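PDB 2EWO: putative agmatine deiminase from Streptococcus mutans, which probably catalyses the hydrolysis of agmatine to N-carbamoylputrescine and ammonia, as an agmatine deiminase of the guanidine-modifying enzyme clan. Local coordinates for residues A[103-108]-A[362-367]; A[113-118]-A[148-153]. All coordinates share one frame; numbering follows the deposited sequence.

Contact 1 (A[103-108]-A[362-367]); sequences PTFLVN and ITQQQP
F105 carries this contact, its ring lying against the backbone and side chains of 364-367. Over one face comes Q366, whose CB sits 4.2 Å from the centroid of the F105 ring and 18° off its normal, a CH-pi contact displaced toward the rim. At the root of the side chain, F105 CB packs against P367 CD at 3.7 Å, so a rigid apolar proline meets the stem of the phenylalanine. Q364 supplies NE2 at the ring edge, near its plane and 4.0 Å from F105 CD1. That nitrogen is turned back on its own strand: Q364 NE2 donates to Q365 O at 3.1 Å. The chain's bend at chi2 (62°) brings CD round beside P103 O, but no hydrogen bond spans the two segments directly. Water 1 does join them, donating to Q364 OE1 at 3.3 Å and pairing with T104 OG1 at 3.1 Å. Glutamine suits this position, since its aliphatic stem can pack while both ends of the amide find partners.

Further out, Q364 and Q366 form backbone bonds to W28 and Q26 of strand 24-29, and Q365 OE1 accepts from R99. T104 and L106 bond instead to strand 113-119. The axes of the short segments 104-107 and 364-367 come within 7.2 Å and run 15° from parallel, yet within this chain each strand is the outermost of its own sheet. The chemistry therefore implies a seam closed by an aromatic ring, proline and methylene carbons, with one water bridge, rather than a continuous ladder of backbone bonds.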
loop_
_atom_site.group_PDB
_atom_site.type_symbol
_atom_site.label_atom_id
_atom_site.label_comp_id
_atom_site.label_asym_id
_atom_site.label_seq_id
_atom_site.Cartn_x
_atom_site.Cartn_y
_atom_site.Cartn_z
ATOM N N PRO A 103 0.095 21.995 9.066
ATOM C CA PRO A 103 0.985 22.909 9.779
ATOM C C PRO A 103 0.327 24.261 9.995
ATOM O O PRO A 103 -0.461 24.721 9.170
ATOM C CB PRO A 103 2.175 23.014 8.841
ATOM C CG PRO A 103 1.508 23.070 7.528
ATOM C CD PRO A 103 0.443 21.958 7.638
ATOM N N THR A 104 0.660 24.894 11.111
ATOM C CA THR A 104 0.125 26.202 11.458
ATOM C C THR A 104 1.301 27.140 11.293
ATOM O O THR A 104 2.076 27.341 12.222
ATOM C CB THR A 104 -0.357 26.227 12.938
ATOM O OG1 THR A 104 -1.386 25.248 13.129
ATOM C CG2 THR A 104 -0.895 27.588 13.316
ATOM N N PHE A 105 1.438 27.706 10.099
ATOM C CA PHE A 105 2.550 28.608 9.796
ATOM C C PHE A 105 2.760 29.814 10.718
ATOM O O PHE A 105 1.901 30.177 11.517
ATOM C CB PHE A 105 2.421 29.084 8.361
ATOM C CG PHE A 105 2.312 27.968 7.381
ATOM C CD1 PHE A 105 1.075 27.431 7.053
ATOM C CD2 PHE A 105 3.443 27.446 6.782
ATOM C CE1 PHE A 105 0.959 26.386 6.135
ATOM C CE2 PHE A 105 3.342 26.403 5.865
ATOM C CZ PHE A 105 2.092 25.873 5.540
ATOM N N LEU A 106 3.934 30.415 10.608
ATOM C CA LEU A 106 4.279 31.565 11.419
ATOM C C LEU A 106 5.033 32.544 10.541
ATOM O O LEU A 106 5.336 32.253 9.384
ATOM C CB LEU A 106 5.163 31.146 12.597
ATOM C CG LEU A 106 4.611 30.084 13.554
ATOM C CD1 LEU A 106 5.720 29.610 14.459
ATOM C CD2 LEU A 106 3.457 30.646 14.370
ATOM N N VAL A 107 5.343 33.709 11.092
ATOM C CA VAL A 107 6.066 34.712 10.338
ATOM C C VAL A 107 6.747 35.669 11.309
ATOM O O VAL A 107 6.242 35.925 12.398
ATOM C CB VAL A 107 5.107 35.469 9.408
ATOM C CG1 VAL A 107 4.013 36.126 10.221
ATOM C CG2 VAL A 107 5.886 36.489 8.589
ATOM N N ASN A 108 7.909 36.174 10.916
ATOM C CA ASN A 108 8.674 37.087 11.751
ATOM C C ASN A 108 8.541 38.524 11.248
ATOM O O ASN A 108 9.171 39.448 11.770
ATOM C CB ASN A 108 10.146 36.643 11.785
ATOM C CG ASN A 108 10.789 36.602 10.398
ATOM O OD1 ASN A 108 10.158 36.211 9.418
ATOM N ND2 ASN A 108 12.049 36.988 10.322
ATOM N N ILE A 362 -11.238 21.740 5.843
ATOM C CA ILE A 362 -10.524 20.985 4.779
ATOM C C ILE A 362 -9.460 21.814 4.035
ATOM O O ILE A 362 -8.908 21.376 3.014
ATOM C CB ILE A 362 -11.495 20.470 3.714
ATOM C CG1 ILE A 362 -12.143 21.588 2.897
ATOM C CG2 ILE A 362 -12.649 19.658 4.300
ATOM C CD1 ILE A 362 -12.948 21.067 1.704
ATOM N N THR A 363 -9.168 22.998 4.532
ATOM C CA THR A 363 -8.137 23.855 3.917
ATOM C C THR A 363 -7.145 24.327 4.970
ATOM O O THR A 363 -7.352 24.136 6.174
ATOM C CB THR A 363 -8.753 25.090 3.257
ATOM O OG1 THR A 363 -9.470 25.847 4.217
ATOM C CG2 THR A 363 -9.715 24.746 2.120
ATOM N N GLN A 364 -6.098 24.929 4.465
ATOM C CA GLN A 364 -5.010 25.469 5.278
ATOM C C GLN A 364 -4.188 26.398 4.400
ATOM O O GLN A 364 -3.533 25.960 3.447
ATOM C CB GLN A 364 -4.141 24.320 5.794
ATOM C CG GLN A 364 -2.901 24.798 6.547
ATOM C CD GLN A 364 -3.242 25.605 7.799
ATOM O OE1 GLN A 364 -3.923 25.099 8.689
ATOM N NE2 GLN A 364 -2.806 26.844 7.922
ATOM N N GLN A 365 -4.240 27.669 4.725
ATOM C CA GLN A 365 -3.544 28.681 3.930
ATOM C C GLN A 365 -2.158 28.979 4.505
ATOM O O GLN A 365 -1.937 28.896 5.724
ATOM C CB GLN A 365 -4.380 29.960 3.867
ATOM C CG GLN A 365 -4.124 30.917 5.026
ATOM C CD GLN A 365 -4.567 30.355 6.378
ATOM O OE1 GLN A 365 -5.371 29.427 6.427
ATOM N NE2 GLN A 365 -4.082 30.869 7.492
ATOM N N GLN A 366 -1.288 29.309 3.568
ATOM C CA GLN A 366 0.116 29.650 3.824
ATOM C C GLN A 366 0.317 31.153 3.577
ATOM O O GLN A 366 0.132 31.642 2.451
ATOM C CB GLN A 366 1.002 28.824 2.884
ATOM C CG GLN A 366 2.463 29.270 2.865
ATOM C CD GLN A 366 3.233 28.708 1.666
ATOM O OE1 GLN A 366 4.405 29.032 1.480
ATOM N NE2 GLN A 366 2.638 27.880 0.827
ATOM N N PRO A 367 0.677 31.943 4.608
ATOM C CA PRO A 367 0.891 33.387 4.454
ATOM C C PRO A 367 2.073 33.688 3.551
ATOM O O PRO A 367 3.182 33.121 3.780
ATOM C CB PRO A 367 1.219 33.858 5.851
ATOM C CG PRO A 367 1.222 32.644 6.767
ATOM C CD PRO A 367 0.882 31.425 5.964
HETATM O O HOH W 1 -4.006 26.226 11.788
#

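Contact 2 (A[113-118]-A[148-153]); sequences LRAVDW and EGVDSY
Y153 meets segment 113-118 through both its backbone and its hydroxyl. Its backbone is gripped twice: Y153 N donates to A115 O at 2.8 Å, and Y153 O accepts from D117 N at 2.6 Å. This is a parallel bridge, with V116 opposite Y153 and both side chains on the same face of the sheet. S152 CA adds a CA-H...O contact to A115 O at 3.2 Å. From Y153, CG anti to the carbonyl carbon (chi1 -62°), the ring leads toward R114. There R114 NE donates to Y153 OH at 3.0 Å, almost straight at 163°, with the oxygen in the guanidinium plane although that plane and the ring are turned 52° apart. Arginine fits here because its aliphatic CG can lie beside the ring while NE reaches the phenol; its NH2 forms a salt bridge with D13, whose carboxylate also makes a weak hydrogen bond with Y153 OH.

Ahead of the bridge, toward L113 and D151, direct backbone pairing gives way to water. Water 2 donates to L113 O and accepts from D151 N at 2.8 Å, satisfying both atoms where the segments diverge. D151 OD2 lies near R114 NH1, but no N-H points at it, so any attraction is probably long-range; beyond the two segments, K3 is its salt-bridge partner. D117 OD2 likewise pairs with R4. V150 turns its CB toward strand 113-119, and CG2 packs 4.1 Å from both L113 CG and A115 CB.

Strands 113-119 and 152-155 are the two strands of a beta-alpha-beta crossover through helix 137-146. That helix packs on A115 and V150 through C145 and on D117 through A141. Strand 104-107 flanks 113-119 as an antiparallel neighbour, and strand 4-5 runs parallel beside 152-155.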
loop_
_atom_site.group_PDB
_atom_site.type_symbol
_atom_site.label_atom_id
_atom_site.label_comp_id
_atom_site.label_asym_id
_atom_site.label_seq_id
_atom_site.Cartn_x
_atom_site.Cartn_y
_atom_site.Cartn_z
ATOM N N LEU A 113 9.658 32.446 6.975
ATOM C CA LEU A 113 8.420 31.697 7.205
ATOM C C LEU A 113 8.724 30.442 8.019
ATOM O O LEU A 113 9.429 29.550 7.555
ATOM C CB LEU A 113 7.770 31.287 5.880
ATOM C CG LEU A 113 6.545 30.360 6.009
ATOM C CD1 LEU A 113 5.390 31.112 6.650
ATOM C CD2 LEU A 113 6.135 29.838 4.641
ATOM N N ARG A 114 8.179 30.384 9.228
ATOM C CA ARG A 114 8.371 29.256 10.122
ATOM C C ARG A 114 7.049 28.500 10.240
ATOM O O ARG A 114 6.179 28.644 9.387
ATOM C CB ARG A 114 8.786 29.778 11.484
ATOM C CG ARG A 114 10.021 29.151 12.032
ATOM C CD ARG A 114 11.253 29.966 11.753
ATOM N NE ARG A 114 11.996 30.136 12.996
ATOM C CZ ARG A 114 13.305 30.343 13.075
ATOM N NH1 ARG A 114 14.038 30.416 11.968
ATOM N NH2 ARG A 114 13.880 30.459 14.269
ATOM N N ALA A 115 6.891 27.698 11.292
ATOM C CA ALA A 115 5.645 26.945 11.513
ATOM C C ALA A 115 5.631 26.190 12.842
ATOM O O ALA A 115 6.672 25.939 13.439
ATOM C CB ALA A 115 5.392 25.966 10.363
ATOM N N VAL A 116 4.442 25.833 13.308
ATOM C CA VAL A 116 4.330 25.097 14.557
ATOM C C VAL A 116 3.551 23.826 14.288
ATOM O O VAL A 116 2.378 23.875 13.921
ATOM C CB VAL A 116 3.610 25.917 15.656
ATOM C CG1 VAL A 116 2.397 26.605 15.077
ATOM C CG2 VAL A 116 3.189 25.002 16.801
ATOM N N ASP A 117 4.216 22.688 14.448
ATOM C CA ASP A 117 3.575 21.401 14.221
ATOM C C ASP A 117 3.090 20.845 15.556
ATOM O O ASP A 117 3.890 20.582 16.455
ATOM C CB ASP A 117 4.565 20.442 13.544
ATOM C CG ASP A 117 3.999 19.047 13.351
ATOM O OD1 ASP A 117 2.758 18.882 13.377
ATOM O OD2 ASP A 117 4.804 18.113 13.154
ATOM N N TRP A 118 1.773 20.696 15.685
ATOM C CA TRP A 118 1.166 20.179 16.909
ATOM C C TRP A 118 1.062 18.660 16.829
ATOM O O TRP A 118 1.373 18.047 15.803
ATOM C CB TRP A 118 -0.247 20.762 17.118
ATOM C CG TRP A 118 -0.400 22.261 16.860
ATOM C CD1 TRP A 118 -0.841 22.858 15.707
ATOM C CD2 TRP A 118 -0.067 23.333 17.756
ATOM N NE1 TRP A 118 -0.797 24.225 15.831
ATOM C CE2 TRP A 118 -0.325 24.543 17.076
ATOM C CE3 TRP A 118 0.427 23.388 19.070
ATOM C CZ2 TRP A 118 -0.103 25.790 17.663
ATOM C CZ3 TRP A 118 0.647 24.634 19.649
ATOM C CH2 TRP A 118 0.382 25.813 18.945
ATOM N N GLU A 148 8.273 22.811 1.225
ATOM C CA GLU A 148 8.070 24.248 1.172
ATOM C C GLU A 148 9.291 24.993 1.687
ATOM O O GLU A 148 9.380 26.214 1.560
ATOM C CB GLU A 148 6.829 24.628 1.979
ATOM C CG GLU A 148 6.285 26.025 1.690
ATOM C CD GLU A 148 5.842 26.216 0.240
ATOM O OE1 GLU A 148 5.305 25.255 -0.359
ATOM O OE2 GLU A 148 6.019 27.340 -0.290
ATOM N N GLY A 149 10.232 24.247 2.257
ATOM C CA GLY A 149 11.445 24.849 2.774
ATOM C C GLY A 149 11.174 25.769 3.940
ATOM O O GLY A 149 11.571 26.934 3.926
ATOM N N VAL A 150 10.508 25.240 4.956
ATOM C CA VAL A 150 10.164 26.017 6.132
ATOM C C VAL A 150 10.346 25.200 7.398
ATOM O O VAL A 150 9.742 24.135 7.557
ATOM C CB VAL A 150 8.697 26.532 6.031
ATOM C CG1 VAL A 150 7.827 25.487 5.372
ATOM C CG2 VAL A 150 8.150 26.877 7.408
ATOM N N ASP A 151 11.185 25.712 8.297
ATOM C CA ASP A 151 11.472 25.049 9.567
ATOM C C ASP A 151 10.193 24.931 10.399
ATOM O O ASP A 151 9.162 25.488 10.035
ATOM C CB ASP A 151 12.552 25.830 10.327
ATOM C CG ASP A 151 13.867 25.938 9.536
ATOM O OD1 ASP A 151 14.006 25.239 8.509
ATOM O OD2 ASP A 151 14.765 26.719 9.938
ATOM N N SER A 152 10.243 24.203 11.506
ATOM C CA SER A 152 9.046 24.053 12.310
ATOM C C SER A 152 9.359 23.803 13.763
ATOM O O SER A 152 10.452 23.366 14.106
ATOM C CB SER A 152 8.200 22.900 11.782
ATOM O OG SER A 152 8.918 21.683 11.879
ATOM N N TYR A 153 8.375 24.097 14.609
ATOM C CA TYR A 153 8.476 23.904 16.044
ATOM C C TYR A 153 7.571 22.731 16.361
ATOM O O TYR A 153 6.448 22.678 15.859
ATOM C CB TYR A 153 7.957 25.126 16.804
ATOM C CG TYR A 153 8.712 26.410 16.550
ATOM C CD1 TYR A 153 8.462 27.187 15.415
ATOM C CD2 TYR A 153 9.700 26.831 17.431
ATOM C CE1 TYR A 153 9.189 28.351 15.157
ATOM C CE2 TYR A 153 10.429 27.982 17.188
ATOM C CZ TYR A 153 10.176 28.733 16.047
ATOM O OH TYR A 153 10.980 29.810 15.780
HETATM O O HOH W 2 11.995 28.302 7.443
#

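Overall arrangement
The centres of contacts 1 and 2 lie about 9 Å apart, and contact 2 is nested in the chain loop that contact 1 closes. Strands 104-107 and 113-119 couple them as sheet neighbours: T104 O probably accepts from V116 N at 3.0 Å, and T104 OG1 probably bonds W118 NE1 at 2.9 Å. Contact 2 thus builds one sheet internally, while contact 1 leans that sheet on the one containing 24-29, consistent with adjacent modules of the propeller-like pentein fold. In this family the nucleophilic cysteine ends a glycine-rich GGGNIHC motif, which here immediately precedes 362-367, so contact 1 probably takes in the chain just beyond the nucleophile.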